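Local coordinates for protein MdcC (Pseudomonas fluorescens, PDB 5VIT) that probably serves as the acyl carrier subunit of malonate decarboxylase, holding acetyl and malonyl groups as thioesters on a phosphoribosyl-dephospho-CoA prosthetic group, at residues B[1-5]-B[46-52]; B[4-8]-B[55-59]; B[16-20]-B[91-96]; B[23-28]-B[75-80]; B[36-41]-B[68-73]. Numbering follows the deposited sequence.

Contact 1 (B[1-5]-B[46-52]); sequences METLS and TSVNGSA
Residues 1-5 open the chain and run extended into strand 2-9, while 46-52 leave the end of strand 39-46 and loop into helix 52-62. The two backbones meet at Glu-2 and Thr-46, an antiparallel hydrogen-bonded pair with CA atoms 5.8 Å apart: Glu-2 N donates to Thr-46 O (3.1 Å) and Thr-46 N to Glu-2 O (3.1 Å). Met-1 CA lies 3.3 Å from Thr-46 O in a CA-H...O contact. Next to the pair, Met-1 CA and Ser-47 CA come to 4.3 Å; the loop then curls round through Gly-50, whose positive phi (68°) suits glycine, to face Leu-4 at Ala-52. The terminal amine is held by that loop, Met-1 N donating to Asn-49 OD1 at 2.8 Å, with Asn-49 in chi1 m. Glu-2, at chi1 36° and chi2 t, reaches across so that Gly-50 N makes a weak hydrogen bond to Glu-2 OE1 (3.2 Å). Within the loop Ser-51 OG binds Val-48 O (3.0 Å), and Thr-46 OG1 is hydrogen-bonded to Asp-77 of the neighbouring strand 71-78. Leu-4 (chi1 m, chi2 t) points toward the helix start, Leu-4 CD2 lying 3.9 Å from Ala-52 CB. The whole is a surface beta-loop-alpha connection, in which the first strand of an alpha/beta sheet pairs with the strand that leads into the helix.

Contact 2 (B[4-8]-B[55-59]); sequences LSFEF and WQHLF
This is a helix-on-sheet contact, aromatic and without hydrogen bonds between its segments, in which helix 52-62 packs against the outermost strand 2-9. Segments 4-8 (extended) and 55-59 (helical) run roughly the same way, crossing at -26° with axes 10.1 Å apart at closest approach. Alternate residues Leu-4, Phe-6 and Phe-8, all chi1 m, point toward the helix. Phe-59 (chi1 m) turns its ring edge onto a face of Phe-6 in a T-shaped stack, centroids 5.2 Å apart and planes at 69°. Phe-6 CZ lies 3.5 Å from Trp-55 CB, and Gln-56 OE1 sits at the ring edge, 3.2 Å from Phe-6 CD2, while Gln-56 NE2 is hydrogen-bonded to Glu-60. Farther along, Phe-8 CZ meets Phe-59 CB at 3.4 Å; at the other end Leu-4 CD1 lies 4.1 Å from Trp-55 CD1. Trp-55 and Phe-59 continue inward onto Val-44, Ile-42 and Ile-75 of the central strands and Val-85 and Leu-89 of helix 82-96, while His-57 and Leu-58 pack on MdcA.

Contact 3 (B[16-20]-B[91-96]); sequences GRALV and QGFEEI
Side chains, more than backbone, set the fit between the beginning of strand 18-21 and the last turns of helix 82-96. Alternation along the strand sends Ala-18 and Val-20 toward the helix and Leu-19 away; Arg-17, just before the strand, also points away. The segment axes run nearly antiparallel, at 153°, and come within 7.9 Å, a closeness consistent with the small Ala-18 and Gly-92. Val-20 (chi1 t) puts CG2 3.8 Å from Gly-92 CA and CG1 3.2 Å from OE1 of Gln-91, which is extended (chi1 m, chi2 t). Ile-96 adopts an unusual chi1 of -128° with chi2 p, and this carries its CD1 to 3.5 Å from Ala-18 CB and 3.3 Å from Ala-18 N. Glu-95 (chi1 m, chi2 t) lays its carboxylate along the strand, with OE1 3.8 Å from Ala-18 CB and OE2 3.6 Å from Val-20 CG2. A water joins the two segments, accepting from Leu-19 N (2.8 Å) and donating to Glu-95 OE1 (3.0 Å), so that it links the outer-edge amide of Leu-19 to the helix. Gly-16 CA is 5.0 Å from Ile-96 CA. Phe-93 faces away, onto Leu-71 and Ile-73 of the central sheet. With helix 52-62 on the same face, this helix makes the second layer of a two-layer alpha/beta sandwich, here at the edge strand.

Contact 4 (B[23-28]-B[75-80]); sequences VGSGDL and IHDFGA
The loop carrying the predicted prosthetic-group site, Ser-25, unmodified in this structure, is tied here to the end of a central strand. Residues 24-27 form a type II beta turn, with Ser-25 at phi/psi -60°/134° and Gly-26 at 79°/15°; Asp-27 N closes it weakly onto Gly-24 O (2.9 Å). Two backbone bonds bind the turn to the partner strand: Gly-26 N to Phe-78 O (2.7 Å) and Phe-78 N to Asp-27 O (2.9 Å). Leu-28 and Asp-77 form an antiparallel non-hydrogen-bonded pair, CA atoms 4.1 Å apart. Phe-78 (chi1 t) lays its ring under the turn, Ser-25 CA standing 3.8 Å from the ring centroid in a CH-pi contact. Asp-77 shapes the reversal after the strand: OD2 accepts from Gly-79 N (2.8 Å) as an Asx turn and OD1 from Ala-80 N (2.9 Å); Asp-77 OD2 is also hydrogen-bonded to Thr-46 OG1. Leu-28 (chi1 p, chi2 t) brings CD2 to 3.8 Å from Ala-80 CB and CD1 to 3.8 Å from Ile-75 CG2. Asp-27 OD2 makes a salt bridge with Arg-88 of helix 82-96. The result is an exposed serine on a tight turn at the sheet's end, consistent with a carrier site.

Contact 5 (B[36-41]-B[68-73]); sequences QPGKLS and PPALLI
Two backbone hydrogen bonds join segments 36-41 and 68-73 as neighbouring parallel strands of a beta-alpha-beta unit: Ser-41 N donates to Leu-71 O (3.2 Å), and Ile-73 N to Ser-41 O (2.9 Å). Ser-41 thus brackets Leu-72, the bridge pair having CA atoms 5.2 Å apart, and the short strand axes, 13° from parallel, approach to 5.2 Å. Helix 52-62 makes the crossover between the two strands. Before the first strand, a type II turn from Gln-36 to Lys-39, with Gly-38 at phi 80°, is closed by a weak bond from Lys-39 N to Gln-36 O (3.0 Å). Leu-40 (chi1 t, chi2 p) supplies most of the apolar packing: its CD2 is 4.0 Å from Pro-68 CG, and its CD1 3.5 Å from Leu-71 CB and 4.0 Å from Ile-73 CD1. Leu-71 and Ile-73 pack onward against Phe-93 of helix 82-96. Ala-70 fits against the turn, its CB 3.4 Å from Gln-36 O and 3.2 Å from Lys-39 O.

In the fold
The five contacts build one sheet with different chemistry at different places. Contacts 1, 4 and 5 pair strands through backbone hydrogen bonds; contacts 2 and 3 lay the two helices on the same sheet face, by aromatic rings in one and by aliphatic side chains, a close glycine and a bridging water in the other. Contact 2 lies nearest the chain centre and contact 1 at the surface, yet both rest on Leu-4. Contacts 4 and 5 use opposite ends of strand 71-78, their centres about 22 Å apart. Contacts 1 and 4 meet at one end of the sheet, where Thr-46 OG1 lies 2.6 Å from Asp-77 OD2; contacts 3 and 5 meet around Phe-93.

Contact 1 (B[1-5]-B[46-52])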
# COMPACT_ATOMS: atom_id res chain seq x y z
N MET B 1 30.37 -7.65 -16.91
CA MET B 1 29.35 -8.68 -16.85
C MET B 1 29.69 -9.77 -15.84
O MET B 1 30.84 -10.19 -15.72
CB MET B 1 29.16 -9.30 -18.24
CG MET B 1 28.29 -10.54 -18.27
SD MET B 1 28.15 -11.31 -19.90
CE MET B 1 28.33 -13.03 -19.48
N GLU B 2 28.69 -10.26 -15.10
CA GLU B 2 28.94 -11.46 -14.33
C GLU B 2 27.80 -12.46 -14.40
O GLU B 2 26.71 -12.16 -14.88
CB GLU B 2 29.27 -11.13 -12.87
CG GLU B 2 28.54 -9.97 -12.24
CD GLU B 2 29.24 -9.48 -10.97
OE1 GLU B 2 30.36 -8.94 -11.07
OE2 GLU B 2 28.68 -9.64 -9.87
N THR B 3 28.12 -13.67 -13.97
CA THR B 3 27.16 -14.75 -13.94
C THR B 3 27.00 -15.17 -12.50
O THR B 3 27.98 -15.38 -11.78
CB THR B 3 27.59 -15.94 -14.82
OG1 THR B 3 27.77 -15.48 -16.17
CG2 THR B 3 26.54 -17.04 -14.82
N LEU B 4 25.75 -15.26 -12.07
CA LEU B 4 25.42 -15.47 -10.68
C LEU B 4 24.43 -16.61 -10.59
O LEU B 4 23.62 -16.81 -11.50
CB LEU B 4 24.83 -14.20 -10.05
CG LEU B 4 25.62 -12.90 -10.21
CD1 LEU B 4 24.75 -11.71 -9.86
CD2 LEU B 4 26.84 -12.94 -9.31
N SER B 5 24.49 -17.35 -9.50
CA SER B 5 23.59 -18.48 -9.29
C SER B 5 22.91 -18.34 -7.96
O SER B 5 23.53 -17.94 -6.98
CB SER B 5 24.36 -19.80 -9.35
OG SER B 5 25.00 -19.92 -10.60
N THR B 46 24.18 -10.69 -16.03
CA THR B 46 23.83 -9.28 -15.97
C THR B 46 25.01 -8.43 -16.41
O THR B 46 26.16 -8.78 -16.19
CB THR B 46 23.35 -8.86 -14.52
OG1 THR B 46 22.93 -7.50 -14.51
CG2 THR B 46 24.47 -9.04 -13.49
N SER B 47 24.72 -7.32 -17.07
CA SER B 47 25.74 -6.37 -17.49
C SER B 47 26.31 -5.54 -16.34
O SER B 47 27.38 -4.95 -16.46
CB SER B 47 25.15 -5.42 -18.53
OG SER B 47 23.96 -4.82 -18.04
N VAL B 48 25.56 -5.47 -15.24
CA VAL B 48 25.93 -4.68 -14.08
C VAL B 48 26.81 -5.46 -13.10
O VAL B 48 26.37 -6.44 -12.48
CB VAL B 48 24.69 -4.20 -13.32
CG1 VAL B 48 25.09 -3.18 -12.25
CG2 VAL B 48 23.67 -3.62 -14.29
N ASN B 49 28.06 -5.02 -12.95
CA ASN B 49 29.01 -5.69 -12.06
C ASN B 49 28.75 -5.36 -10.60
O ASN B 49 28.29 -4.27 -10.29
CB ASN B 49 30.45 -5.29 -12.42
CG ASN B 49 30.83 -5.70 -13.82
OD1 ASN B 49 30.70 -6.86 -14.22
ND2 ASN B 49 31.31 -4.73 -14.60
N GLY B 50 29.05 -6.31 -9.72
CA GLY B 50 28.93 -6.12 -8.28
C GLY B 50 27.50 -5.98 -7.77
O GLY B 50 27.24 -5.31 -6.76
N SER B 51 26.55 -6.63 -8.45
CA SER B 51 25.15 -6.47 -8.08
C SER B 51 24.58 -7.74 -7.44
O SER B 51 23.36 -7.86 -7.27
CB SER B 51 24.31 -6.08 -9.30
OG SER B 51 24.36 -7.07 -10.31
N ALA B 52 25.46 -8.65 -7.05
CA ALA B 52 25.01 -9.93 -6.51
C ALA B 52 24.07 -9.79 -5.32
O ALA B 52 23.03 -10.46 -5.26
CB ALA B 52 26.22 -10.79 -6.13

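Contact 2 (B[4-8]-B[55-59])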
# COMPACT_ATOMS: atom_id res chain seq x y z
N LEU B 4 25.75 -15.26 -12.07
CA LEU B 4 25.42 -15.47 -10.68
C LEU B 4 24.43 -16.61 -10.59
O LEU B 4 23.62 -16.81 -11.50
CB LEU B 4 24.83 -14.20 -10.05
CG LEU B 4 25.62 -12.90 -10.21
CD1 LEU B 4 24.75 -11.71 -9.86
CD2 LEU B 4 26.84 -12.94 -9.31
N SER B 5 24.49 -17.35 -9.50
CA SER B 5 23.59 -18.48 -9.29
C SER B 5 22.91 -18.34 -7.96
O SER B 5 23.53 -17.94 -6.98
CB SER B 5 24.36 -19.80 -9.35
OG SER B 5 25.00 -19.92 -10.60
N PHE B 6 21.62 -18.67 -7.92
CA PHE B 6 20.87 -18.58 -6.68
C PHE B 6 20.05 -19.83 -6.54
O PHE B 6 19.72 -20.48 -7.52
CB PHE B 6 19.95 -17.34 -6.67
CG PHE B 6 20.68 -16.05 -6.89
CD1 PHE B 6 21.01 -15.64 -8.17
CD2 PHE B 6 21.04 -15.25 -5.82
CE1 PHE B 6 21.70 -14.46 -8.37
CE2 PHE B 6 21.71 -14.07 -6.02
CZ PHE B 6 22.03 -13.67 -7.30
N GLU B 7 19.71 -20.16 -5.30
CA GLU B 7 18.87 -21.32 -5.05
C GLU B 7 17.96 -21.07 -3.86
O GLU B 7 18.34 -20.45 -2.86
CB GLU B 7 19.74 -22.56 -4.85
CG GLU B 7 18.95 -23.82 -4.62
CD GLU B 7 19.82 -25.05 -4.61
OE1 GLU B 7 19.52 -25.98 -3.83
OE2 GLU B 7 20.81 -25.08 -5.39
N PHE B 8 16.73 -21.54 -3.98
CA PHE B 8 15.73 -21.26 -2.97
C PHE B 8 14.89 -22.48 -2.76
O PHE B 8 14.75 -23.30 -3.66
CB PHE B 8 14.86 -20.07 -3.39
CG PHE B 8 15.61 -18.78 -3.41
CD1 PHE B 8 16.15 -18.30 -4.59
CD2 PHE B 8 15.82 -18.07 -2.24
CE1 PHE B 8 16.86 -17.13 -4.61
CE2 PHE B 8 16.53 -16.89 -2.25
CZ PHE B 8 17.06 -16.43 -3.43
N TRP B 55 20.58 -8.66 -6.28
CA TRP B 55 19.76 -9.75 -6.81
C TRP B 55 19.29 -10.68 -5.68
O TRP B 55 18.16 -11.17 -5.69
CB TRP B 55 20.53 -10.54 -7.88
CG TRP B 55 20.64 -9.83 -9.22
CD1 TRP B 55 21.67 -9.05 -9.66
CD2 TRP B 55 19.66 -9.81 -10.28
NE1 TRP B 55 21.41 -8.56 -10.91
CE2 TRP B 55 20.18 -9.01 -11.32
CE3 TRP B 55 18.40 -10.40 -10.44
CZ2 TRP B 55 19.49 -8.79 -12.51
CZ3 TRP B 55 17.72 -10.18 -11.62
CH2 TRP B 55 18.26 -9.38 -12.64
N GLN B 56 20.16 -10.90 -4.70
CA GLN B 56 19.82 -11.71 -3.54
C GLN B 56 18.62 -11.12 -2.77
O GLN B 56 17.65 -11.83 -2.42
CB GLN B 56 21.04 -11.82 -2.60
CG GLN B 56 20.80 -12.68 -1.39
CD GLN B 56 20.46 -14.11 -1.75
OE1 GLN B 56 21.06 -14.70 -2.66
NE2 GLN B 56 19.48 -14.68 -1.05
N HIS B 57 18.69 -9.83 -2.51
CA HIS B 57 17.60 -9.15 -1.82
C HIS B 57 16.29 -9.24 -2.58
O HIS B 57 15.25 -9.52 -2.00
CB HIS B 57 17.95 -7.69 -1.58
CG HIS B 57 19.02 -7.50 -0.54
ND1 HIS B 57 20.10 -6.67 -0.74
CD2 HIS B 57 19.16 -8.04 0.69
CE1 HIS B 57 20.87 -6.71 0.34
NE2 HIS B 57 20.32 -7.53 1.22
N LEU B 58 16.37 -9.00 -3.89
CA LEU B 58 15.21 -9.01 -4.77
C LEU B 58 14.45 -10.34 -4.67
O LEU B 58 13.23 -10.37 -4.40
CB LEU B 58 15.69 -8.74 -6.21
CG LEU B 58 14.70 -8.28 -7.28
CD1 LEU B 58 13.67 -7.40 -6.68
CD2 LEU B 58 15.44 -7.50 -8.35
N PHE B 59 15.18 -11.44 -4.84
CA PHE B 59 14.60 -12.78 -4.75
C PHE B 59 14.11 -13.11 -3.34
O PHE B 59 13.10 -13.78 -3.16
CB PHE B 59 15.64 -13.83 -5.17
CG PHE B 59 16.04 -13.73 -6.62
CD1 PHE B 59 17.37 -13.88 -6.98
CD2 PHE B 59 15.10 -13.53 -7.60
CE1 PHE B 59 17.75 -13.81 -8.31
CE2 PHE B 59 15.48 -13.45 -8.93
CZ PHE B 59 16.80 -13.59 -9.28

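Contact 3 (B[16-20]-B[91-96])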
# COMPACT_ATOMS: atom_id res chain seq x y z
N GLY B 16 4.22 -25.63 -16.72
CA GLY B 16 4.36 -24.98 -18.01
C GLY B 16 5.77 -24.44 -18.21
O GLY B 16 6.65 -24.66 -17.38
N ARG B 17 5.98 -23.76 -19.33
CA ARG B 17 7.21 -23.01 -19.57
C ARG B 17 6.83 -21.57 -19.94
O ARG B 17 5.72 -21.32 -20.41
CB ARG B 17 8.02 -23.62 -20.71
CG ARG B 17 7.34 -23.30 -22.00
CD ARG B 17 8.08 -23.69 -23.23
NE ARG B 17 8.92 -24.85 -23.10
CZ ARG B 17 9.60 -25.34 -24.13
NH1 ARG B 17 9.48 -24.75 -25.31
NH2 ARG B 17 10.36 -26.41 -23.98
N ALA B 18 7.74 -20.62 -19.73
CA ALA B 18 7.47 -19.26 -20.18
C ALA B 18 8.73 -18.47 -20.50
O ALA B 18 9.78 -18.65 -19.90
CB ALA B 18 6.63 -18.50 -19.13
N LEU B 19 8.60 -17.57 -21.46
CA LEU B 19 9.64 -16.62 -21.76
C LEU B 19 9.06 -15.21 -21.69
O LEU B 19 8.07 -14.91 -22.37
CB LEU B 19 10.26 -16.86 -23.13
CG LEU B 19 11.03 -15.60 -23.55
CD1 LEU B 19 12.52 -15.70 -23.25
CD2 LEU B 19 10.75 -15.25 -24.98
N VAL B 20 9.67 -14.33 -20.91
CA VAL B 20 9.18 -12.96 -20.81
C VAL B 20 10.35 -12.01 -21.03
O VAL B 20 11.47 -12.31 -20.64
CB VAL B 20 8.51 -12.69 -19.44
CG1 VAL B 20 8.28 -11.21 -19.23
CG2 VAL B 20 7.19 -13.41 -19.35
N GLN B 91 5.52 -11.35 -14.00
CA GLN B 91 4.91 -11.70 -15.29
C GLN B 91 5.22 -13.15 -15.71
O GLN B 91 4.35 -13.87 -16.21
CB GLN B 91 5.40 -10.76 -16.39
CG GLN B 91 5.01 -9.29 -16.23
CD GLN B 91 5.58 -8.40 -17.35
OE1 GLN B 91 6.44 -8.83 -18.14
NE2 GLN B 91 5.10 -7.16 -17.41
N GLY B 92 6.47 -13.54 -15.54
CA GLY B 92 6.90 -14.90 -15.83
C GLY B 92 6.19 -15.94 -14.99
O GLY B 92 5.65 -16.91 -15.52
N PHE B 93 6.17 -15.74 -13.67
CA PHE B 93 5.50 -16.67 -12.74
C PHE B 93 4.01 -16.76 -13.03
O PHE B 93 3.42 -17.83 -12.88
CB PHE B 93 5.72 -16.25 -11.28
CG PHE B 93 7.03 -16.74 -10.70
CD1 PHE B 93 8.13 -15.90 -10.63
CD2 PHE B 93 7.15 -18.04 -10.24
CE1 PHE B 93 9.34 -16.34 -10.10
CE2 PHE B 93 8.35 -18.49 -9.71
CZ PHE B 93 9.45 -17.64 -9.63
N GLU B 94 3.42 -15.64 -13.44
CA GLU B 94 2.01 -15.59 -13.83
C GLU B 94 1.68 -16.52 -15.00
O GLU B 94 0.70 -17.26 -14.94
CB GLU B 94 1.62 -14.16 -14.22
CG GLU B 94 0.25 -13.73 -13.72
CD GLU B 94 0.29 -13.18 -12.31
OE1 GLU B 94 1.39 -13.19 -11.70
OE2 GLU B 94 -0.76 -12.71 -11.81
N GLU B 95 2.47 -16.44 -16.08
CA GLU B 95 2.27 -17.30 -17.25
C GLU B 95 2.44 -18.79 -16.96
O GLU B 95 1.67 -19.62 -17.44
CB GLU B 95 3.23 -16.90 -18.37
CG GLU B 95 2.87 -15.61 -19.07
CD GLU B 95 3.69 -15.39 -20.33
OE1 GLU B 95 4.05 -16.39 -21.00
OE2 GLU B 95 3.96 -14.22 -20.67
N ILE B 96 3.46 -19.12 -16.17
CA ILE B 96 3.79 -20.50 -15.81
C ILE B 96 2.61 -21.22 -15.13
O ILE B 96 2.48 -22.44 -15.24
CB ILE B 96 5.04 -20.54 -14.89
CG1 ILE B 96 6.08 -21.52 -15.43
CG2 ILE B 96 4.69 -20.92 -13.46
CD1 ILE B 96 6.81 -20.99 -16.62
O HOH W 1 6.13 -17.65 -22.83

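Contact 4 (B[23-28]-B[75-80])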
# COMPACT_ATOMS: atom_id res chain seq x y z
N VAL B 23 16.43 -8.77 -24.14
CA VAL B 23 17.70 -8.27 -23.66
C VAL B 23 18.01 -6.93 -24.33
O VAL B 23 19.05 -6.74 -24.95
CB VAL B 23 18.84 -9.30 -23.90
CG1 VAL B 23 20.08 -8.91 -23.11
CG2 VAL B 23 18.39 -10.67 -23.45
N GLY B 24 17.08 -5.99 -24.20
CA GLY B 24 17.31 -4.62 -24.62
C GLY B 24 17.95 -3.88 -23.46
O GLY B 24 17.83 -4.33 -22.32
N SER B 25 18.65 -2.78 -23.73
CA SER B 25 19.27 -2.02 -22.64
C SER B 25 18.22 -1.55 -21.67
O SER B 25 17.18 -1.05 -22.07
CB SER B 25 20.07 -0.83 -23.17
OG SER B 25 19.29 -0.03 -24.03
N GLY B 26 18.48 -1.73 -20.38
CA GLY B 26 17.53 -1.33 -19.36
C GLY B 26 16.41 -2.34 -19.20
O GLY B 26 15.38 -2.05 -18.58
N ASP B 27 16.61 -3.53 -19.76
CA ASP B 27 15.59 -4.57 -19.73
C ASP B 27 16.24 -5.94 -19.52
O ASP B 27 17.46 -6.05 -19.49
CB ASP B 27 14.76 -4.55 -21.03
CG ASP B 27 13.40 -5.21 -20.88
OD1 ASP B 27 12.63 -5.22 -21.87
OD2 ASP B 27 13.10 -5.72 -19.78
N LEU B 28 15.42 -6.98 -19.39
CA LEU B 28 15.92 -8.35 -19.23
C LEU B 28 14.93 -9.33 -19.84
O LEU B 28 13.75 -9.02 -19.98
CB LEU B 28 16.13 -8.69 -17.75
CG LEU B 28 14.85 -8.92 -16.92
CD1 LEU B 28 15.19 -9.60 -15.61
CD2 LEU B 28 14.07 -7.58 -16.65
N ILE B 75 18.00 -15.97 -16.40
CA ILE B 75 17.81 -14.54 -16.58
C ILE B 75 18.96 -13.96 -17.37
O ILE B 75 20.12 -14.26 -17.10
CB ILE B 75 17.68 -13.83 -15.22
CG1 ILE B 75 16.37 -14.20 -14.54
CG2 ILE B 75 17.80 -12.32 -15.39
CD1 ILE B 75 16.26 -13.71 -13.13
N HIS B 76 18.63 -13.14 -18.37
CA HIS B 76 19.63 -12.38 -19.12
C HIS B 76 19.27 -10.93 -18.99
O HIS B 76 18.31 -10.46 -19.62
CB HIS B 76 19.70 -12.82 -20.59
CG HIS B 76 19.99 -14.28 -20.78
ND1 HIS B 76 19.17 -15.12 -21.50
CD2 HIS B 76 21.01 -15.05 -20.33
CE1 HIS B 76 19.67 -16.34 -21.48
NE2 HIS B 76 20.78 -16.33 -20.77
N ASP B 77 20.03 -10.22 -18.17
CA ASP B 77 19.75 -8.83 -17.85
C ASP B 77 20.76 -7.84 -18.42
O ASP B 77 21.97 -7.99 -18.27
CB ASP B 77 19.69 -8.64 -16.33
CG ASP B 77 19.70 -7.18 -15.95
OD1 ASP B 77 18.62 -6.57 -16.01
OD2 ASP B 77 20.77 -6.63 -15.61
N PHE B 78 20.23 -6.80 -19.06
CA PHE B 78 21.03 -5.70 -19.61
C PHE B 78 20.72 -4.42 -18.81
O PHE B 78 20.31 -3.40 -19.37
CB PHE B 78 20.72 -5.53 -21.12
CG PHE B 78 21.69 -4.68 -21.89
CD1 PHE B 78 22.76 -4.03 -21.26
CD2 PHE B 78 21.53 -4.51 -23.27
CE1 PHE B 78 23.64 -3.24 -21.99
CE2 PHE B 78 22.41 -3.72 -24.00
CZ PHE B 78 23.47 -3.08 -23.36
N GLY B 79 20.88 -4.50 -17.50
CA GLY B 79 20.77 -3.31 -16.66
C GLY B 79 19.38 -2.79 -16.32
O GLY B 79 19.18 -1.59 -16.14
N ALA B 80 18.41 -3.69 -16.23
CA ALA B 80 17.08 -3.32 -15.79
C ALA B 80 17.12 -2.81 -14.34
O ALA B 80 17.96 -3.26 -13.56
CB ALA B 80 16.14 -4.50 -15.92

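Contact 5 (B[36-41]-B[68-73])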
# COMPACT_ATOMS: atom_id res chain seq x y z
N GLN B 36 13.38 -29.10 -10.33
CA GLN B 36 13.47 -30.26 -9.43
C GLN B 36 12.78 -29.97 -8.09
O GLN B 36 13.12 -28.99 -7.44
CB GLN B 36 14.94 -30.64 -9.19
CG GLN B 36 15.63 -31.07 -10.47
CD GLN B 36 14.88 -32.23 -11.12
OE1 GLN B 36 14.56 -33.23 -10.46
NE2 GLN B 36 14.52 -32.07 -12.39
N PRO B 37 11.84 -30.84 -7.69
CA PRO B 37 10.97 -30.61 -6.52
C PRO B 37 11.73 -30.17 -5.26
O PRO B 37 12.84 -30.64 -5.01
CB PRO B 37 10.28 -31.97 -6.31
CG PRO B 37 10.96 -32.93 -7.25
CD PRO B 37 11.54 -32.12 -8.35
N GLY B 38 11.14 -29.23 -4.51
CA GLY B 38 11.79 -28.66 -3.35
C GLY B 38 12.82 -27.57 -3.64
O GLY B 38 13.32 -26.92 -2.71
N LYS B 39 13.13 -27.35 -4.92
CA LYS B 39 14.24 -26.47 -5.28
C LYS B 39 13.94 -25.50 -6.45
O LYS B 39 13.36 -25.88 -7.46
CB LYS B 39 15.46 -27.32 -5.62
CG LYS B 39 16.76 -26.58 -5.53
CD LYS B 39 17.91 -27.44 -6.04
CE LYS B 39 18.09 -28.68 -5.21
NZ LYS B 39 19.32 -29.41 -5.64
N LEU B 40 14.35 -24.26 -6.28
CA LEU B 40 14.25 -23.26 -7.34
C LEU B 40 15.65 -22.79 -7.66
O LEU B 40 16.30 -22.17 -6.82
CB LEU B 40 13.39 -22.09 -6.91
CG LEU B 40 13.31 -20.91 -7.88
CD1 LEU B 40 12.36 -21.20 -9.03
CD2 LEU B 40 12.86 -19.68 -7.13
N SER B 41 16.11 -23.09 -8.88
CA SER B 41 17.47 -22.72 -9.30
C SER B 41 17.43 -21.54 -10.25
O SER B 41 16.75 -21.59 -11.27
CB SER B 41 18.18 -23.90 -9.98
OG SER B 41 18.49 -24.91 -9.04
N PRO B 68 7.40 -20.73 -4.01
CA PRO B 68 7.14 -20.74 -5.45
C PRO B 68 7.15 -22.17 -5.98
O PRO B 68 7.57 -23.09 -5.27
CB PRO B 68 8.30 -19.93 -6.02
CG PRO B 68 9.43 -20.21 -5.08
CD PRO B 68 8.79 -20.33 -3.71
N PRO B 69 6.69 -22.37 -7.21
CA PRO B 69 6.86 -23.69 -7.83
C PRO B 69 8.34 -23.96 -8.07
O PRO B 69 9.12 -23.02 -8.21
CB PRO B 69 6.09 -23.56 -9.15
CG PRO B 69 6.07 -22.09 -9.43
CD PRO B 69 5.93 -21.45 -8.08
N ALA B 70 8.73 -25.23 -8.06
CA ALA B 70 10.10 -25.59 -8.37
C ALA B 70 10.33 -25.35 -9.85
O ALA B 70 9.71 -25.98 -10.71
CB ALA B 70 10.39 -27.05 -7.99
N LEU B 71 11.22 -24.42 -10.16
CA LEU B 71 11.46 -24.01 -11.53
C LEU B 71 12.94 -23.90 -11.81
O LEU B 71 13.75 -23.84 -10.88
CB LEU B 71 10.78 -22.67 -11.83
CG LEU B 71 9.26 -22.56 -11.78
CD1 LEU B 71 8.84 -21.13 -11.99
CD2 LEU B 71 8.63 -23.45 -12.83
N LEU B 72 13.26 -23.89 -13.09
CA LEU B 72 14.59 -23.53 -13.58
C LEU B 72 14.43 -22.16 -14.20
O LEU B 72 13.64 -21.99 -15.13
CB LEU B 72 15.11 -24.54 -14.60
CG LEU B 72 15.94 -25.74 -14.14
CD1 LEU B 72 15.48 -26.25 -12.80
CD2 LEU B 72 15.89 -26.86 -15.17
N ILE B 73 15.14 -21.18 -13.67
CA ILE B 73 14.97 -19.82 -14.15
C ILE B 73 16.29 -19.33 -14.67
O ILE B 73 17.31 -19.36 -13.98
CB ILE B 73 14.44 -18.87 -13.07
CG1 ILE B 73 12.99 -19.22 -12.71
CG2 ILE B 73 14.49 -17.42 -13.55
CD1 ILE B 73 12.35 -18.25 -11.73